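Local coordinates for uncharacterized conserved protein YiiM (PDB 5YHH), which probably reduces N-hydroxylated purines such as hydroxylaminopurine, as a MOSC-domain oxidoreductase with a putative molybdenum cofactor-binding catalytic site, at residues Met7-Ile12 against Pro161-Val166; Gly60-Ile65 against Tyr150-Gln155. All blocks are in the same frame, centred on the assembly; numbering follows the deposited sequence.

Contact 1 (Met7-Ile12 against Pro161-Val166)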
ATOM      1  N   MET A   7       5.201  -3.408  15.474  1.00 41.75           N
ATOM      2  CA  MET A   7       5.055  -2.963  14.103  1.00 39.40           C
ATOM      3  C   MET A   7       6.060  -3.796  13.312  1.00 36.69           C
ATOM      4  O   MET A   7       7.288  -3.664  13.530  1.00 34.52           O
ATOM      5  CB  MET A   7       5.396  -1.482  14.003  1.00 40.64           C
ATOM      6  CG  MET A   7       4.354  -0.554  14.629  1.00 44.98           C
ATOM      7  SD  MET A   7       5.018   1.100  15.022  1.00 54.80           S
ATOM      8  CE  MET A   7       6.344   1.328  13.825  1.00 48.25           C
ATOM      9  N   GLN A   8       5.552  -4.657  12.425  1.00 32.61           N
ATOM     10  CA  GLN A   8       6.412  -5.525  11.649  1.00 32.53           C
ATOM     11  C   GLN A   8       5.839  -5.952  10.321  1.00 29.88           C
ATOM     12  O   GLN A   8       4.655  -5.768  10.069  1.00 28.89           O
ATOM     13  CB  GLN A   8       6.771  -6.769  12.467  1.00 34.61           C
ATOM     14  CG  GLN A   8       5.600  -7.540  12.924  1.00 37.24           C
ATOM     15  CD  GLN A   8       5.985  -8.794  13.652  1.00 44.90           C
ATOM     16  OE1 GLN A   8       6.198  -9.837  13.034  1.00 49.54           O
ATOM     17  NE2 GLN A   8       6.044  -8.717  14.977  1.00 47.08           N
ATOM     18  N   ILE A   9       6.696  -6.551   9.498  1.00 28.32           N
ATOM     19  CA  ILE A   9       6.307  -7.276   8.289  1.00 27.16           C
ATOM     20  C   ILE A   9       6.071  -8.708   8.729  1.00 28.30           C
ATOM     21  O   ILE A   9       7.018  -9.452   8.945  1.00 29.40           O
ATOM     22  CB  ILE A   9       7.438  -7.224   7.187  1.00 27.57           C
ATOM     23  CG1 ILE A   9       7.811  -5.783   6.882  1.00 25.70           C
ATOM     24  CG2 ILE A   9       7.002  -7.939   5.902  1.00 27.19           C
ATOM     25  CD1 ILE A   9       9.168  -5.574   6.050  1.00 26.16           C
ATOM     26  N   VAL A  10       4.815  -9.128   8.883  1.00 27.87           N
ATOM     27  CA  VAL A  10       4.590 -10.502   9.346  1.00 29.14           C
ATOM     28  C   VAL A  10       4.778 -11.488   8.216  1.00 28.35           C
ATOM     29  O   VAL A  10       5.184 -12.616   8.463  1.00 29.71           O
ATOM     30  CB  VAL A  10       3.247 -10.782  10.077  1.00 30.65           C
ATOM     31  CG1 VAL A  10       3.331 -10.366  11.533  1.00 34.72           C
ATOM     32  CG2 VAL A  10       2.036 -10.224   9.334  1.00 28.32           C
ATOM     33  N   SER A  11       4.613 -11.042   6.973  1.00 26.33           N
ATOM     34  CA  SER A  11       4.811 -11.923   5.843  1.00 25.87           C
ATOM     35  C   SER A  11       5.307 -11.166   4.655  1.00 26.23           C
ATOM     36  O   SER A  11       4.872 -10.055   4.390  1.00 25.76           O
ATOM     37  CB  SER A  11       3.517 -12.685   5.487  1.00 26.03           C
ATOM     38  OG  SER A  11       3.785 -13.695   4.525  1.00 25.01           O
ATOM     39  N   ILE A  12       6.271 -11.762   3.968  1.00 27.11           N
ATOM     40  CA  ILE A  12       6.751 -11.257   2.707  1.00 26.70           C
ATOM     41  C   ILE A  12       6.226 -12.256   1.706  1.00 26.94           C
ATOM     42  O   ILE A  12       6.464 -13.450   1.847  1.00 28.96           O
ATOM     43  CB  ILE A  12       8.297 -11.223   2.611  1.00 26.77           C
ATOM     44  CG1 ILE A  12       8.928 -10.345   3.709  1.00 27.52           C
ATOM     45  CG2 ILE A  12       8.742 -10.765   1.238  1.00 28.74           C
ATOM     46  CD1 ILE A  12      10.492 -10.617   3.838  1.00 26.09           C
ATOM     47  N   PRO A 161      11.051 -12.335   6.855  1.00 33.75           N
ATOM     48  CA  PRO A 161       9.740 -12.376   7.513  1.00 33.27           C
ATOM     49  C   PRO A 161       9.842 -12.131   9.015  1.00 33.10           C
ATOM     50  O   PRO A 161      10.741 -12.643   9.662  1.00 36.04           O
ATOM     51  CB  PRO A 161       9.211 -13.785   7.187  1.00 34.11           C
ATOM     52  CG  PRO A 161       9.850 -14.101   5.830  1.00 34.47           C
ATOM     53  CD  PRO A 161      11.258 -13.494   5.964  1.00 34.59           C
ATOM     54  N   GLY A 162       8.972 -11.287   9.553  1.00 31.74           N
ATOM     55  CA  GLY A 162       9.020 -10.931  10.955  1.00 31.71           C
ATOM     56  C   GLY A 162       9.850  -9.699  11.244  1.00 32.57           C
ATOM     57  O   GLY A 162       9.911  -9.271  12.392  1.00 33.16           O
ATOM     58  N   ALA A 163      10.508  -9.125  10.225  1.00 32.11           N
ATOM     59  CA  ALA A 163      11.298  -7.902  10.395  1.00 33.10           C
ATOM     60  C   ALA A 163      10.501  -6.742  11.024  1.00 33.04           C
ATOM     61  O   ALA A 163       9.447  -6.381  10.530  1.00 31.11           O
ATOM     62  CB  ALA A 163      11.879  -7.446   9.018  1.00 32.57           C
ATOM     63  N   PRO A 164      11.033  -6.112  12.082  1.00 35.40           N
ATOM     64  CA  PRO A 164      10.355  -4.922  12.585  1.00 35.56           C
ATOM     65  C   PRO A 164      10.382  -3.805  11.562  1.00 35.08           C
ATOM     66  O   PRO A 164      11.318  -3.722  10.775  1.00 34.76           O
ATOM     67  CB  PRO A 164      11.184  -4.541  13.834  1.00 37.83           C
ATOM     68  CG  PRO A 164      11.792  -5.825  14.291  1.00 39.50           C
ATOM     69  CD  PRO A 164      12.082  -6.584  13.006  1.00 37.84           C
ATOM     70  N   LEU A 165       9.360  -2.963  11.557  1.00 35.60           N
ATOM     71  CA  LEU A 165       9.325  -1.767  10.699  1.00 35.80           C
ATOM     72  C   LEU A 165       9.385  -0.601  11.644  1.00 37.42           C
ATOM     73  O   LEU A 165       8.434  -0.392  12.399  1.00 39.43           O
ATOM     74  CB  LEU A 165       8.012  -1.665   9.940  1.00 35.98           C
ATOM     75  CG  LEU A 165       7.930  -1.927   8.456  1.00 36.87           C
ATOM     76  CD1 LEU A 165       6.415  -1.825   8.053  1.00 38.09           C
ATOM     77  CD2 LEU A 165       8.756  -0.998   7.669  1.00 35.35           C
ATOM     78  N   VAL A 166      10.491   0.137  11.626  1.00 37.41           N
ATOM     79  CA  VAL A 166      10.770   1.148  12.624  1.00 38.52           C
ATOM     80  C   VAL A 166      10.635   2.523  11.990  1.00 37.73           C
ATOM     81  O   VAL A 166      11.346   2.861  11.040  1.00 36.53           O
ATOM     82  CB  VAL A 166      12.230   1.005  13.190  1.00 40.42           C
ATOM     83  CG1 VAL A 166      12.511   2.054  14.279  1.00 42.47           C
ATOM     84  CG2 VAL A 166      12.481  -0.416  13.725  1.00 41.17           C
TER
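Ile9 and Ala163 meet backbone to backbone at the middle of this contact, where Ile9 N donates to Ala163 O over 2.9 Å. One bond lies toward each end. Leu165 N reaches Met7 O at 2.9 Å from well above the carbonyl plane, 42° out of it, whereas Gly162 N approaches Ile9 O at 2.7 Å almost in line with the C=O bond. At Gly162 the positive phi, 92°, would bring a side-chain carbon into collision with Pro161 O. The two chains run roughly antiparallel but form a single bridge, Gln8 with Pro164, rather than a regular ladder; Pro164 has no N-H to give.

Side chains close in around this polar seam. Gln8 CB rests 3.3 Å from Ala163 O. CG of Gln8 sits between the backbone N and the carbonyl carbon (chi1 58°); the chain runs on extended to CD, and the turned amide puts OE1 3.7 Å from Gly162 CA. On the buried side, Ile9 crosses Leu165 at about a right angle, CG1 against CG at 4.2 Å. Farther along, the Ile12 side chain crosses Pro161 similarly, with CD1 3.7 Å from Pro161 CD.

The next shell comes largely from strands 93-96 and 108-111. Val10 and Ser11 both face Thr94 in a classic beta bulge, and Ile9 and Ile12, three residues apart, both touch Ile159. Trp93 and Ala111 also pack on Ile9, while Leu95, Tyr109 and Ala111 receive Leu165.

Strand 8-19 already pairs with strand 93-96, and strand 165-169 with strand 108-111, so the bonds described here bring the sheet round on itself, consistent with the beta-barrel of MOSC domains. Main-chain bonds join the two segments, the apolar branches of Ile9 and Leu165 are buried on one side, and the amide of partly exposed Gln8 lies on the other.

Contact 2 (Gly60-Ile65 against Tyr150-Gln155)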
ATOM      1  N   GLY A  60       6.857   3.181 -11.482  1.00 53.89           N
ATOM      2  CA  GLY A  60       7.371   1.905 -10.927  1.00 51.65           C
ATOM      3  C   GLY A  60       8.019   2.104  -9.559  1.00 49.23           C
ATOM      4  O   GLY A  60       7.731   1.361  -8.614  1.00 48.45           O
ATOM      5  N   GLU A  61       8.862   3.133  -9.462  1.00 47.23           N
ATOM      6  CA  GLU A  61       9.521   3.511  -8.221  1.00 45.62           C
ATOM      7  C   GLU A  61       8.542   3.857  -7.070  1.00 41.54           C
ATOM      8  O   GLU A  61       8.743   3.411  -5.928  1.00 41.09           O
ATOM      9  CB  GLU A  61      10.414   4.713  -8.464  1.00 47.09           C
ATOM     10  CG  GLU A  61      11.810   4.532  -7.976  1.00 51.47           C
ATOM     11  CD  GLU A  61      12.789   5.402  -8.736  1.00 58.05           C
ATOM     12  OE1 GLU A  61      12.431   5.860  -9.852  1.00 61.90           O
ATOM     13  OE2 GLU A  61      13.915   5.626  -8.219  1.00 61.88           O
ATOM     14  N   ASP A  62       7.517   4.650  -7.382  1.00 38.46           N
ATOM     15  CA  ASP A  62       6.502   5.106  -6.402  1.00 36.48           C
ATOM     16  C   ASP A  62       5.716   3.926  -5.796  1.00 34.25           C
ATOM     17  O   ASP A  62       5.233   3.984  -4.638  1.00 33.20           O
ATOM     18  CB  ASP A  62       5.495   6.065  -7.061  1.00 36.23           C
ATOM     19  CG  ASP A  62       6.062   7.466  -7.352  1.00 39.11           C
ATOM     20  OD1 ASP A  62       6.971   7.948  -6.646  1.00 36.86           O
ATOM     21  OD2 ASP A  62       5.535   8.112  -8.292  1.00 38.76           O
ATOM     22  N   LYS A  63       5.519   2.898  -6.619  1.00 32.56           N
ATOM     23  CA  LYS A  63       4.734   1.747  -6.245  1.00 31.89           C
ATOM     24  C   LYS A  63       5.623   0.507  -6.087  1.00 30.71           C
ATOM     25  O   LYS A  63       5.230  -0.606  -6.435  1.00 31.07           O
ATOM     26  CB  LYS A  63       3.633   1.525  -7.286  1.00 31.74           C
ATOM     27  CG  LYS A  63       2.556   2.650  -7.313  1.00 35.45           C
ATOM     28  CD  LYS A  63       1.257   2.272  -8.071  1.00 38.75           C
ATOM     29  CE  LYS A  63       1.488   1.867  -9.526  1.00 43.19           C
ATOM     30  NZ  LYS A  63       1.447   3.025 -10.483  1.00 46.60           N
ATOM     31  N   ALA A  64       6.808   0.690  -5.521  1.00 29.62           N
ATOM     32  CA  ALA A  64       7.788  -0.394  -5.438  1.00 29.52           C
ATOM     33  C   ALA A  64       7.306  -1.564  -4.547  1.00 28.90           C
ATOM     34  O   ALA A  64       7.511  -2.720  -4.896  1.00 28.97           O
ATOM     35  CB  ALA A  64       9.078   0.127  -4.914  1.00 29.53           C
ATOM     36  N   ILE A  65       6.697  -1.245  -3.398  1.00 27.37           N
ATOM     37  CA  ILE A  65       6.246  -2.255  -2.424  1.00 26.09           C
ATOM     38  C   ILE A  65       4.779  -1.965  -2.082  1.00 25.22           C
ATOM     39  O   ILE A  65       4.449  -0.887  -1.593  1.00 25.04           O
ATOM     40  CB  ILE A  65       7.097  -2.235  -1.145  1.00 26.57           C
ATOM     41  CG1 ILE A  65       8.590  -2.512  -1.465  1.00 27.77           C
ATOM     42  CG2 ILE A  65       6.578  -3.270  -0.134  1.00 25.39           C
ATOM     43  CD1 ILE A  65       9.506  -2.076  -0.349  1.00 32.09           C
ATOM     44  N   TYR A 150       1.344   2.047  -0.545  1.00 22.61           N
ATOM     45  CA  TYR A 150       2.599   1.674  -1.140  1.00 23.32           C
ATOM     46  C   TYR A 150       3.750   2.405  -0.453  1.00 23.43           C
ATOM     47  O   TYR A 150       3.572   3.508   0.062  1.00 22.71           O
ATOM     48  CB  TYR A 150       2.615   2.100  -2.609  1.00 24.35           C
ATOM     49  CG  TYR A 150       1.814   1.252  -3.534  1.00 26.40           C
ATOM     50  CD1 TYR A 150       0.493   1.576  -3.830  1.00 29.53           C
ATOM     51  CD2 TYR A 150       2.395   0.174  -4.190  1.00 29.95           C
ATOM     52  CE1 TYR A 150      -0.237   0.831  -4.736  1.00 32.52           C
ATOM     53  CE2 TYR A 150       1.674  -0.578  -5.100  1.00 32.34           C
ATOM     54  CZ  TYR A 150       0.366  -0.261  -5.340  1.00 32.62           C
ATOM     55  OH  TYR A 150      -0.334  -1.003  -6.218  1.00 34.48           O
ATOM     56  N   PHE A 151       4.931   1.805  -0.571  1.00 23.17           N
ATOM     57  CA  PHE A 151       6.208   2.447  -0.278  1.00 24.32           C
ATOM     58  C   PHE A 151       7.076   2.532  -1.529  1.00 25.54           C
ATOM     59  O   PHE A 151       7.082   1.627  -2.382  1.00 25.00           O
ATOM     60  CB  PHE A 151       7.040   1.593   0.691  1.00 23.53           C
ATOM     61  CG  PHE A 151       6.421   1.343   2.031  1.00 24.95           C
ATOM     62  CD1 PHE A 151       6.594   2.237   3.076  1.00 25.80           C
ATOM     63  CD2 PHE A 151       5.745   0.154   2.282  1.00 25.55           C
ATOM     64  CE1 PHE A 151       6.061   1.968   4.345  1.00 27.48           C
ATOM     65  CE2 PHE A 151       5.221  -0.121   3.534  1.00 28.59           C
ATOM     66  CZ  PHE A 151       5.372   0.785   4.564  1.00 28.79           C
ATOM     67  N   ARG A 152       7.864   3.600  -1.592  1.00 27.13           N
ATOM     68  CA  ARG A 152       9.045   3.669  -2.451  1.00 28.14           C
ATOM     69  C   ARG A 152      10.258   3.237  -1.620  1.00 28.70           C
ATOM     70  O   ARG A 152      10.246   3.306  -0.377  1.00 27.50           O
ATOM     71  CB  ARG A 152       9.231   5.092  -3.010  1.00 29.60           C
ATOM     72  CG  ARG A 152       9.538   6.180  -1.966  1.00 31.08           C
ATOM     73  CD  ARG A 152       9.978   7.497  -2.656  1.00 32.33           C
ATOM     74  NE  ARG A 152       8.893   8.016  -3.501  1.00 33.84           N
ATOM     75  CZ  ARG A 152       7.846   8.719  -3.066  1.00 32.36           C
ATOM     76  NH1 ARG A 152       7.742   9.075  -1.796  1.00 33.96           N
ATOM     77  NH2 ARG A 152       6.923   9.114  -3.923  1.00 32.43           N
ATOM     78  N   VAL A 153      11.303   2.780  -2.296  1.00 29.03           N
ATOM     79  CA  VAL A 153      12.506   2.358  -1.620  1.00 30.01           C
ATOM     80  C   VAL A 153      13.540   3.474  -1.706  1.00 31.82           C
ATOM     81  O   VAL A 153      13.991   3.824  -2.813  1.00 31.78           O
ATOM     82  CB  VAL A 153      13.039   1.075  -2.248  1.00 30.33           C
ATOM     83  CG1 VAL A 153      14.394   0.718  -1.626  1.00 32.00           C
ATOM     84  CG2 VAL A 153      11.966  -0.048  -2.100  1.00 28.90           C
ATOM     85  N   LEU A 154      13.887   4.031  -0.543  1.00 33.01           N
ATOM     86  CA  LEU A 154      14.913   5.076  -0.431  1.00 35.34           C
ATOM     87  C   LEU A 154      16.309   4.503  -0.428  1.00 36.88           C
ATOM     88  O   LEU A 154      17.238   5.102  -0.998  1.00 36.80           O
ATOM     89  CB  LEU A 154      14.713   5.924   0.843  1.00 35.83           C
ATOM     90  CG  LEU A 154      13.353   6.637   0.947  1.00 35.10           C
ATOM     91  CD1 LEU A 154      13.262   7.456   2.251  1.00 35.08           C
ATOM     92  CD2 LEU A 154      13.057   7.506  -0.294  1.00 34.70           C
ATOM     93  N   GLN A 155      16.482   3.370   0.255  1.00 36.32           N
ATOM     94  CA  GLN A 155      17.759   2.656   0.249  1.00 37.97           C
ATOM     95  C   GLN A 155      17.462   1.152   0.136  1.00 36.37           C
ATOM     96  O   GLN A 155      16.653   0.582   0.881  1.00 33.54           O
ATOM     97  CB  GLN A 155      18.655   3.018   1.463  1.00 40.11           C
ATOM     98  CG  GLN A 155      19.580   1.833   1.957  1.00 44.49           C
ATOM     99  CD  GLN A 155      20.397   2.099   3.243  1.00 48.22           C
ATOM    100  OE1 GLN A 155      21.303   2.925   3.244  1.00 52.85           O
ATOM    101  NE2 GLN A 155      20.095   1.358   4.322  1.00 49.70           N
TER
HETATM  102  O   HOH W   1      11.273   2.919  -5.105  1.00 28.39           O
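Ile65 and Phe151 form an antiparallel hydrogen-bonded pair that carries a classic beta bulge, Ala64 and Ile65 together facing Phe151. In this MOSC sheet the bulge lies where the type I turn Glu61-Ala64 leads into strand 65-69. Two backbone bonds make the pair: Ile65 N to Phe151 O at 3.1 Å and Phe151 N to Ile65 O at 2.9 Å.

Charge pairing comes next. Arg152 CG sits between N and the carbonyl carbon (chi1 65°), and the chain bends at chi3. NH2 donates to Asp62 OD1 at 3.0 Å, a salt bridge with OD1 only 9° out of the guanidinium plane. The carboxylate is turned 83° from that plane and is met from above. Arg152 NH1 bonds Ala202 O and Asp62 OD2 bonds Ala205 N, linking the pair to the start of helix 205-213 and the chain before it; NH1 also meets Gln117 OE1 on adjacent strand 114-121.

Apolar contacts include Ile65 CD1 on Val153 CG2 at 3.6 Å. A CH-pi contact places Lys63 CG over the centre of the Tyr150 ring, with CD continuing toward CZ.

Past the pair, one water joins the two chains, donating to Glu61 O at 2.7 Å and accepting from Val153 N at 2.8 Å.

How the contacts relate
Both contacts reach the same sheet, and contact 2 is nested along the chain inside the long loop that contact 1 closes. Their centres lie about 17 Å apart; their nearest atoms come within about 4 Å without touching. Trp93 links them through the interior, since it packs on Ile9 of contact 1 and its ring meets that of Phe151 in contact 2. Contact 1 brings edge strand 165-169 and the residues before it against the start of strand 8-19, next to the other end of the strand order, whereas contact 2 ties neighbouring strands and reaches the start of helix 205-213. Cys125, found here as cysteinesulfonic acid, is in neither contact, and neither can be placed relative to the putative molybdenum cofactor site.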